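Local coordinates for putative DNA protection protein (Streptomyces coelicolor, PDB 4CYB) that belongs to the Dps family of ferritin-like proteins, forms a twelve-subunit assembly, binds ferric iron and probably oxidises iron, consistent with a role in protecting DNA, at residues R27-V31 with E95-V99; T35-H39 with Q68-I72; R78-L82 with D139-L145. One frame throughout, in Å; residues are numbered along the deposited sequence.

Contact 1: R27-V31 with E95-V99; sequences RLNKV and EITTV
K30 on the first long helix of the ferritin-like four-helix bundle, helix 18-48, reaches across to I96 and T98, in the short helix 90-96 and the loop that follows it. In Dps proteins a short helix of this kind lies in the link between the second and third bundle helices, and here it rests against the outside of the bundle, where R91 of a second subunit packs on T97 and hydrogen-bonds to the backbone O of V99. K30 and I96 run past each other in opposite directions. With CG anti to the backbone N (chi1 179°) and bends at chi2 and chi4, the lysine brings CD alongside the isoleucine: CD of K30 comes to 3.9 Å from CG2 of I96, the branch that also faces the helix backbone, 4.1 Å from the carbonyl O of N29. CE of K30 lies 3.3 Å from the carbonyl O of I96. Beyond that point the lysine crosses T98 at about a right angle and its ammonium meets the threonine hydroxyl. The same NZ forms salt bridges with D34 and E126, so the hydroxyl adds a neutral acceptor to a charged cluster that joins helix 18-48 to helix 109-136. OD1 of D34 takes the hydroxyl of T97 and the backbone N of T98, tying the loop to the helix a second time. T97 shapes its own chain as an ST turn, its OG1 accepting from V99 N at 3.0 Å. The cross-link finishes with NZ of K30 donating to OG1 of T98 over 2.9 Å.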
loop_
_atom_site.group_PDB
_atom_site.type_symbol
_atom_site.label_atom_id
_atom_site.label_comp_id
_atom_site.label_asym_id
_atom_site.label_seq_id
_atom_site.Cartn_x
_atom_site.Cartn_y
_atom_site.Cartn_z
ATOM N N ARG J 27 26.170 -2.447 -30.615
ATOM C CA ARG J 27 25.118 -1.468 -30.813
ATOM C C ARG J 27 24.519 -1.033 -29.441
ATOM O O ARG J 27 24.249 0.166 -29.217
ATOM C CB ARG J 27 23.989 -1.949 -31.735
ATOM C CG ARG J 27 24.417 -2.392 -33.126
ATOM C CD ARG J 27 25.249 -1.365 -33.880
ATOM N NE ARG J 27 24.615 -0.071 -33.965
ATOM C CZ ARG J 27 23.900 0.384 -34.998
ATOM N NH1 ARG J 27 23.672 -0.374 -36.091
ATOM N NH2 ARG J 27 23.441 1.615 -34.953
ATOM N N LEU J 28 24.329 -2.020 -28.558
ATOM C CA LEU J 28 23.702 -1.698 -27.244
ATOM C C LEU J 28 24.610 -0.786 -26.458
ATOM O O LEU J 28 24.092 0.121 -25.754
ATOM C CB LEU J 28 23.360 -2.975 -26.452
ATOM C CG LEU J 28 22.146 -3.740 -27.004
ATOM C CD1 LEU J 28 22.011 -5.147 -26.438
ATOM C CD2 LEU J 28 20.836 -2.955 -26.857
ATOM N N ASN J 29 25.925 -1.026 -26.515
ATOM C CA ASN J 29 26.841 -0.205 -25.749
ATOM C C ASN J 29 26.872 1.237 -26.210
ATOM O O ASN J 29 27.101 2.129 -25.424
ATOM C CB ASN J 29 28.258 -0.777 -25.616
ATOM C CG ASN J 29 28.404 -1.684 -24.405
ATOM O OD1 ASN J 29 27.926 -1.354 -23.310
ATOM N ND2 ASN J 29 29.089 -2.803 -24.582
ATOM N N LYS J 30 26.674 1.472 -27.500
ATOM C CA LYS J 30 26.610 2.858 -27.962
ATOM C C LYS J 30 25.354 3.539 -27.435
ATOM O O LYS J 30 25.414 4.693 -26.943
ATOM C CB LYS J 30 26.684 2.926 -29.524
ATOM C CG LYS J 30 26.595 4.359 -30.085
ATOM C CD LYS J 30 27.608 5.303 -29.436
ATOM C CE LYS J 30 27.758 6.568 -30.280
ATOM N NZ LYS J 30 26.476 7.221 -30.603
ATOM N N VAL J 31 24.232 2.856 -27.527
ATOM C CA VAL J 31 22.971 3.389 -26.988
ATOM C C VAL J 31 23.162 3.658 -25.492
ATOM O O VAL J 31 22.689 4.674 -24.972
ATOM C CB VAL J 31 21.802 2.416 -27.222
ATOM C CG1 VAL J 31 20.550 2.873 -26.456
ATOM C CG2 VAL J 31 21.497 2.371 -28.739
ATOM N N GLU J 95 34.358 8.056 -23.989
ATOM C CA GLU J 95 35.089 7.646 -25.168
ATOM C C GLU J 95 34.217 7.023 -26.234
ATOM O O GLU J 95 34.664 6.911 -27.380
ATOM C CB GLU J 95 36.215 6.688 -24.814
ATOM C CG GLU J 95 37.238 7.307 -23.870
ATOM C CD GLU J 95 38.124 6.242 -23.254
ATOM O OE1 GLU J 95 37.776 5.039 -23.340
ATOM O OE2 GLU J 95 39.153 6.580 -22.635
ATOM N N ILE J 96 32.981 6.635 -25.879
ATOM C CA ILE J 96 32.096 5.927 -26.787
ATOM C C ILE J 96 30.951 6.844 -27.271
ATOM O O ILE J 96 30.485 6.755 -28.459
ATOM C CB ILE J 96 31.469 4.677 -26.085
ATOM C CG1 ILE J 96 32.556 3.638 -25.739
ATOM C CG2 ILE J 96 30.339 4.068 -26.967
ATOM C CD1 ILE J 96 32.065 2.479 -24.852
ATOM N N THR J 97 30.471 7.733 -26.390
ATOM C CA THR J 97 29.245 8.506 -26.723
ATOM C C THR J 97 29.516 9.511 -27.851
ATOM O O THR J 97 30.653 9.985 -28.016
ATOM C CB THR J 97 28.727 9.299 -25.500
ATOM O OG1 THR J 97 27.481 9.952 -25.830
ATOM C CG2 THR J 97 29.795 10.351 -25.012
ATOM N N THR J 98 28.488 9.847 -28.619
ATOM C CA THR J 98 28.623 11.010 -29.463
ATOM C C THR J 98 27.726 12.194 -29.027
ATOM O O THR J 98 27.567 13.166 -29.757
ATOM C CB THR J 98 28.344 10.652 -30.934
ATOM O OG1 THR J 98 27.067 10.052 -31.042
ATOM C CG2 THR J 98 29.442 9.689 -31.504
ATOM N N VAL J 99 27.139 12.129 -27.826
ATOM C CA VAL J 99 26.379 13.267 -27.321
ATOM C C VAL J 99 27.377 14.308 -26.806
ATOM O O VAL J 99 28.148 14.008 -25.904
ATOM C CB VAL J 99 25.420 12.859 -26.131
ATOM C CG1 VAL J 99 24.621 14.078 -25.643
ATOM C CG2 VAL J 99 24.502 11.740 -26.587
#

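Contact 2: T35-H39 with Q68-I72; sequences TRILH and QLELI
Two neighbouring, antiparallel helices of the ferritin-like four-helix bundle, 18-48 and 54-81, pack here through T35-H39 and Q68-I72; the axes of these short segments approach to 9.3 Å, with 156° between their N-to-C directions. I72 is the central apolar side chain. It slides past T35 in the opposite direction, with CG1 only 3.5 Å from CG2 of T35, a tight carbon contact, while its CD1 sits 3.7 Å from CB of H39, obliquely to the ring. Its CG2 meets CD of R36. The H39 ring and L69 lie side by side and point the same way. CD1 of L69 comes over one ring face, offset toward the rim, in a CH-pi contact 4.1 Å from the ring centroid. CB of Q68 lies at the ring edge, and ND1 of H39 is hydrogen-bonded to the backbone O of A65. The bend of Q68 at chi2 (-74°) brings its amide across L38. No hydrogen bond runs directly between the two segments; a water bridges them, donating to OG1 of T35, which is also hydrogen-bonded to the backbone O of V31 in its own helix, and to OE1 of Q68. NE2 of Q68 continues to Q157 and N154. L38 leads on to helix 109-136, L71 to helix 140-164, and R36 to helix 90-96, while the R36 guanidinium reaches D40 of a second subunit and I72 packs on its W47.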
loop_
_atom_site.group_PDB
_atom_site.type_symbol
_atom_site.label_atom_id
_atom_site.label_comp_id
_atom_site.label_asym_id
_atom_site.label_seq_id
_atom_site.Cartn_x
_atom_site.Cartn_y
_atom_site.Cartn_z
ATOM N N THR J 35 22.813 7.158 -23.569
ATOM C CA THR J 35 21.755 7.220 -22.580
ATOM C C THR J 35 22.356 7.587 -21.209
ATOM O O THR J 35 21.728 8.330 -20.441
ATOM C CB THR J 35 21.023 5.879 -22.465
ATOM O OG1 THR J 35 20.383 5.568 -23.712
ATOM C CG2 THR J 35 19.911 5.967 -21.364
ATOM N N ARG J 36 23.527 7.068 -20.890
ATOM C CA ARG J 36 24.253 7.586 -19.687
ATOM C C ARG J 36 24.446 9.110 -19.678
ATOM O O ARG J 36 24.168 9.784 -18.668
ATOM C CB ARG J 36 25.589 6.882 -19.472
ATOM C CG ARG J 36 25.468 5.396 -19.198
ATOM C CD ARG J 36 25.353 5.196 -17.701
ATOM N NE ARG J 36 26.508 5.686 -16.956
ATOM C CZ ARG J 36 27.633 4.980 -16.813
ATOM N NH1 ARG J 36 27.744 3.784 -17.403
ATOM N NH2 ARG J 36 28.665 5.496 -16.142
ATOM N N ILE J 37 24.834 9.693 -20.833
ATOM C CA ILE J 37 25.001 11.158 -20.870
ATOM C C ILE J 37 23.617 11.841 -20.713
ATOM O O ILE J 37 23.496 12.843 -20.034
ATOM C CB ILE J 37 25.619 11.581 -22.247
ATOM C CG1 ILE J 37 26.967 10.860 -22.420
ATOM C CG2 ILE J 37 25.733 13.108 -22.338
ATOM C CD1 ILE J 37 27.979 11.254 -21.356
ATOM N N LEU J 38 22.591 11.285 -21.340
ATOM C CA LEU J 38 21.259 11.880 -21.332
ATOM C C LEU J 38 20.660 11.829 -19.916
ATOM O O LEU J 38 20.099 12.823 -19.454
ATOM C CB LEU J 38 20.338 11.198 -22.354
ATOM C CG LEU J 38 18.924 11.794 -22.346
ATOM C CD1 LEU J 38 18.968 13.322 -22.489
ATOM C CD2 LEU J 38 18.131 11.153 -23.512
ATOM N N HIS J 39 20.913 10.730 -19.207
ATOM C CA HIS J 39 20.450 10.664 -17.793
ATOM C C HIS J 39 21.085 11.817 -17.007
ATOM O O HIS J 39 20.435 12.532 -16.242
ATOM C CB HIS J 39 20.858 9.315 -17.155
ATOM C CG HIS J 39 20.692 9.337 -15.646
ATOM N ND1 HIS J 39 19.480 9.170 -15.032
ATOM C CD2 HIS J 39 21.581 9.683 -14.676
ATOM C CE1 HIS J 39 19.641 9.332 -13.674
ATOM N NE2 HIS J 39 20.915 9.630 -13.461
ATOM N N GLN J 68 15.084 7.210 -17.721
ATOM C CA GLN J 68 16.360 6.942 -18.414
ATOM C C GLN J 68 17.231 6.022 -17.570
ATOM O O GLN J 68 17.909 5.130 -18.085
ATOM C CB GLN J 68 17.130 8.228 -18.699
ATOM C CG GLN J 68 16.394 9.140 -19.733
ATOM C CD GLN J 68 16.474 8.623 -21.187
ATOM O OE1 GLN J 68 17.324 7.801 -21.526
ATOM N NE2 GLN J 68 15.563 9.124 -22.057
ATOM N N LEU J 69 17.206 6.195 -16.237
ATOM C CA LEU J 69 18.036 5.313 -15.417
ATOM C C LEU J 69 17.565 3.861 -15.527
ATOM O O LEU J 69 18.393 2.944 -15.478
ATOM C CB LEU J 69 17.917 5.755 -13.905
ATOM C CG LEU J 69 18.873 5.007 -12.946
ATOM C CD1 LEU J 69 20.293 5.568 -13.172
ATOM C CD2 LEU J 69 18.360 5.269 -11.525
ATOM N N GLU J 70 16.255 3.628 -15.592
ATOM C CA GLU J 70 15.728 2.283 -15.734
ATOM C C GLU J 70 16.121 1.711 -17.144
ATOM O O GLU J 70 16.492 0.537 -17.259
ATOM C CB GLU J 70 14.197 2.204 -15.489
ATOM C CG GLU J 70 13.692 0.836 -16.019
ATOM C CD GLU J 70 12.246 0.391 -15.714
ATOM O OE1 GLU J 70 11.324 1.239 -15.622
ATOM O OE2 GLU J 70 12.039 -0.853 -15.589
ATOM N N LEU J 71 16.065 2.545 -18.168
ATOM C CA LEU J 71 16.590 2.103 -19.513
ATOM C C LEU J 71 18.089 1.693 -19.461
ATOM O O LEU J 71 18.479 0.695 -20.036
ATOM C CB LEU J 71 16.420 3.194 -20.562
ATOM C CG LEU J 71 15.001 3.547 -21.000
ATOM C CD1 LEU J 71 15.058 4.710 -22.038
ATOM C CD2 LEU J 71 14.281 2.287 -21.505
ATOM N N ILE J 72 18.927 2.466 -18.773
ATOM C CA ILE J 72 20.351 2.144 -18.632
ATOM C C ILE J 72 20.490 0.734 -18.041
ATOM O O ILE J 72 21.244 -0.094 -18.557
ATOM C CB ILE J 72 21.083 3.182 -17.722
ATOM C CG1 ILE J 72 21.228 4.507 -18.486
ATOM C CG2 ILE J 72 22.422 2.660 -17.154
ATOM C CD1 ILE J 72 21.427 5.697 -17.599
HETATM O O HOH W 1 17.737 6.472 -23.957
#

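Contact 3: R78-L82 with D139-L145; sequences RVQTL and DDGTNDL
R78 stretches from helix 54-81 to the start of helix 140-164 and lays its guanidinium edge against T142 and D139, joining the ends of two helices of the ferritin-like bundle. Its CG is anti to the backbone N (chi1 -179°), and apart from a bend at chi2 the chain runs extended, which carries the charged end over to helix 140-164. Along the way it passes L145, whose side chain runs in the opposite direction: CD2 of L145 lies along CB and CG of R78, 3.6 Å from CB. NE of R78 donates to OG1 of T142 at 2.9 Å, nearly straight (164°), with the hydroxyl close to the guanidinium plane. NH2 of R78 donates to OD1 of D139 at 3.0 Å, a salt bridge that uses the syn lone pair of the carboxylate oxygen; the two flat groups are turned 35° from each other. Over one guanidinium face lies the backbone of G141, its CA 3.5 Å from NH2 of R78.

D139 is the N-cap of helix 140-164. Its OD1, already gripped by R78, also accepts from T142 N, and OG1 of T142 donates to OD2 of D139 at 2.6 Å; both meet it from above the carboxylate plane. T142 OG1 therefore donates to D139 while accepting from R78. The arginine and the positive end of the helix dipole would both probably stabilise the negative charge of D139. S24 of helix 18-48 is a further partner of D139 OD2, and the methyls of L82 border this polar cluster.

R78 follows the iron ligand E77 in sequence, and its NH1 forms a salt bridge with E155 of a neighbouring subunit. Helix 18-48 packs on R78 through L28 and on L82 through S24 and C25, while T142 touches T134 of helix 109-136.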
loop_
_atom_site.group_PDB
_atom_site.type_symbol
_atom_site.label_atom_id
_atom_site.label_comp_id
_atom_site.label_asym_id
_atom_site.label_seq_id
_atom_site.Cartn_x
_atom_site.Cartn_y
_atom_site.Cartn_z
ATOM N N ARG J 78 20.924 -6.401 -20.706
ATOM C CA ARG J 78 20.843 -7.100 -22.011
ATOM C C ARG J 78 22.244 -7.429 -22.573
ATOM O O ARG J 78 22.478 -8.554 -23.080
ATOM C CB ARG J 78 20.092 -6.226 -22.998
ATOM C CG ARG J 78 19.934 -6.865 -24.386
ATOM C CD ARG J 78 18.867 -7.935 -24.324
ATOM N NE ARG J 78 18.745 -8.757 -25.557
ATOM C CZ ARG J 78 18.050 -9.891 -25.581
ATOM N NH1 ARG J 78 17.393 -10.300 -24.463
ATOM N NH2 ARG J 78 17.996 -10.633 -26.703
ATOM N N VAL J 79 23.169 -6.464 -22.506
ATOM C CA VAL J 79 24.559 -6.741 -22.855
ATOM C C VAL J 79 25.108 -7.920 -22.093
ATOM O O VAL J 79 25.737 -8.812 -22.698
ATOM C CB VAL J 79 25.445 -5.508 -22.646
ATOM C CG1 VAL J 79 26.917 -5.852 -22.872
ATOM C CG2 VAL J 79 24.993 -4.357 -23.552
ATOM N N GLN J 80 24.906 -7.943 -20.759
ATOM C CA GLN J 80 25.416 -9.077 -19.987
ATOM C C GLN J 80 24.744 -10.419 -20.374
ATOM O O GLN J 80 25.403 -11.468 -20.435
ATOM C CB GLN J 80 25.220 -8.811 -18.461
ATOM C CG GLN J 80 25.929 -7.529 -18.009
ATOM C CD GLN J 80 27.419 -7.554 -18.324
ATOM O OE1 GLN J 80 27.910 -6.618 -18.898
ATOM N NE2 GLN J 80 28.109 -8.645 -18.017
ATOM N N THR J 81 23.434 -10.361 -20.627
ATOM C CA THR J 81 22.672 -11.515 -21.026
ATOM C C THR J 81 23.228 -12.101 -22.350
ATOM O O THR J 81 23.151 -13.323 -22.572
ATOM C CB THR J 81 21.195 -11.111 -21.237
ATOM O OG1 THR J 81 20.626 -10.730 -19.949
ATOM C CG2 THR J 81 20.391 -12.298 -21.853
ATOM N N LEU J 82 23.766 -11.243 -23.204
ATOM C CA LEU J 82 24.352 -11.725 -24.489
ATOM C C LEU J 82 25.797 -12.181 -24.308
ATOM O O LEU J 82 26.449 -12.558 -25.299
ATOM C CB LEU J 82 24.270 -10.582 -25.529
ATOM C CG LEU J 82 22.829 -10.179 -25.862
ATOM C CD1 LEU J 82 22.834 -8.866 -26.626
ATOM C CD2 LEU J 82 22.094 -11.210 -26.706
ATOM N N ASP J 139 18.470 -11.279 -33.701
ATOM C CA ASP J 139 18.380 -10.959 -32.236
ATOM C C ASP J 139 17.025 -10.301 -31.936
ATOM O O ASP J 139 16.937 -9.069 -31.777
ATOM C CB ASP J 139 19.543 -10.118 -31.793
ATOM C CG ASP J 139 19.647 -10.038 -30.234
ATOM O OD1 ASP J 139 18.679 -10.500 -29.583
ATOM O OD2 ASP J 139 20.644 -9.508 -29.731
ATOM N N ASP J 140 15.965 -11.119 -31.978
ATOM C CA ASP J 140 14.598 -10.639 -31.792
ATOM C C ASP J 140 14.442 -9.883 -30.473
ATOM O O ASP J 140 13.718 -8.863 -30.439
ATOM C CB ASP J 140 13.618 -11.820 -31.773
ATOM C CG ASP J 140 13.607 -12.586 -33.095
ATOM O OD1 ASP J 140 13.457 -11.909 -34.115
ATOM O OD2 ASP J 140 13.788 -13.830 -33.110
ATOM N N GLY J 141 15.079 -10.410 -29.416
ATOM C CA GLY J 141 14.909 -9.848 -28.050
ATOM C C GLY J 141 15.533 -8.461 -27.976
ATOM O O GLY J 141 14.965 -7.544 -27.400
ATOM N N THR J 142 16.699 -8.277 -28.599
ATOM C CA THR J 142 17.348 -6.984 -28.622
ATOM C C THR J 142 16.532 -5.989 -29.437
ATOM O O THR J 142 16.385 -4.818 -29.054
ATOM C CB THR J 142 18.820 -7.077 -29.107
ATOM O OG1 THR J 142 19.559 -7.815 -28.141
ATOM C CG2 THR J 142 19.456 -5.659 -29.296
ATOM N N ASN J 143 15.989 -6.430 -30.569
ATOM C CA ASN J 143 15.171 -5.525 -31.328
ATOM C C ASN J 143 13.955 -5.034 -30.502
ATOM O O ASN J 143 13.622 -3.854 -30.517
ATOM C CB ASN J 143 14.691 -6.224 -32.623
ATOM C CG ASN J 143 13.616 -5.407 -33.356
ATOM O OD1 ASN J 143 13.910 -4.617 -34.296
ATOM N ND2 ASN J 143 12.390 -5.577 -32.957
ATOM N N ASP J 144 13.327 -5.958 -29.779
ATOM C CA ASP J 144 12.134 -5.626 -28.988
ATOM C C ASP J 144 12.470 -4.618 -27.892
ATOM O O ASP J 144 11.707 -3.660 -27.701
ATOM C CB ASP J 144 11.513 -6.887 -28.383
ATOM C CG ASP J 144 10.266 -6.563 -27.543
ATOM O OD1 ASP J 144 9.216 -6.226 -28.142
ATOM O OD2 ASP J 144 10.364 -6.578 -26.297
ATOM N N LEU J 145 13.594 -4.833 -27.193
ATOM C CA LEU J 145 14.086 -3.882 -26.171
ATOM C C LEU J 145 14.324 -2.504 -26.809
ATOM O O LEU J 145 13.886 -1.492 -26.305
ATOM C CB LEU J 145 15.339 -4.412 -25.493
ATOM C CG LEU J 145 16.199 -3.429 -24.675
ATOM C CD1 LEU J 145 15.329 -2.826 -23.609
ATOM C CD2 LEU J 145 17.355 -4.238 -24.098
#

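How the contacts relate
Contact 1 lies toward the surface, whereas contacts 2 and 3 are buried. Helix 18-48 serves contacts 1 and 2 and helix 54-81 serves contacts 2 and 3, so helix 54-81 packs along one part of its length on helix 18-48 and, near its end, on helix 140-164. Contact 2 is mainly apolar with one bridging water; contact 3 is buried too, yet centres on a salt bridge at a helix cap; contact 1 relies on a lysine shared between hydroxyl and acids. Packing joins contact 1 to contact 2 through T97 and V99 on I37, and to contact 3 through L28 on R78. Contacts 2 and 3 do not touch, their centres lying about 17 Å apart.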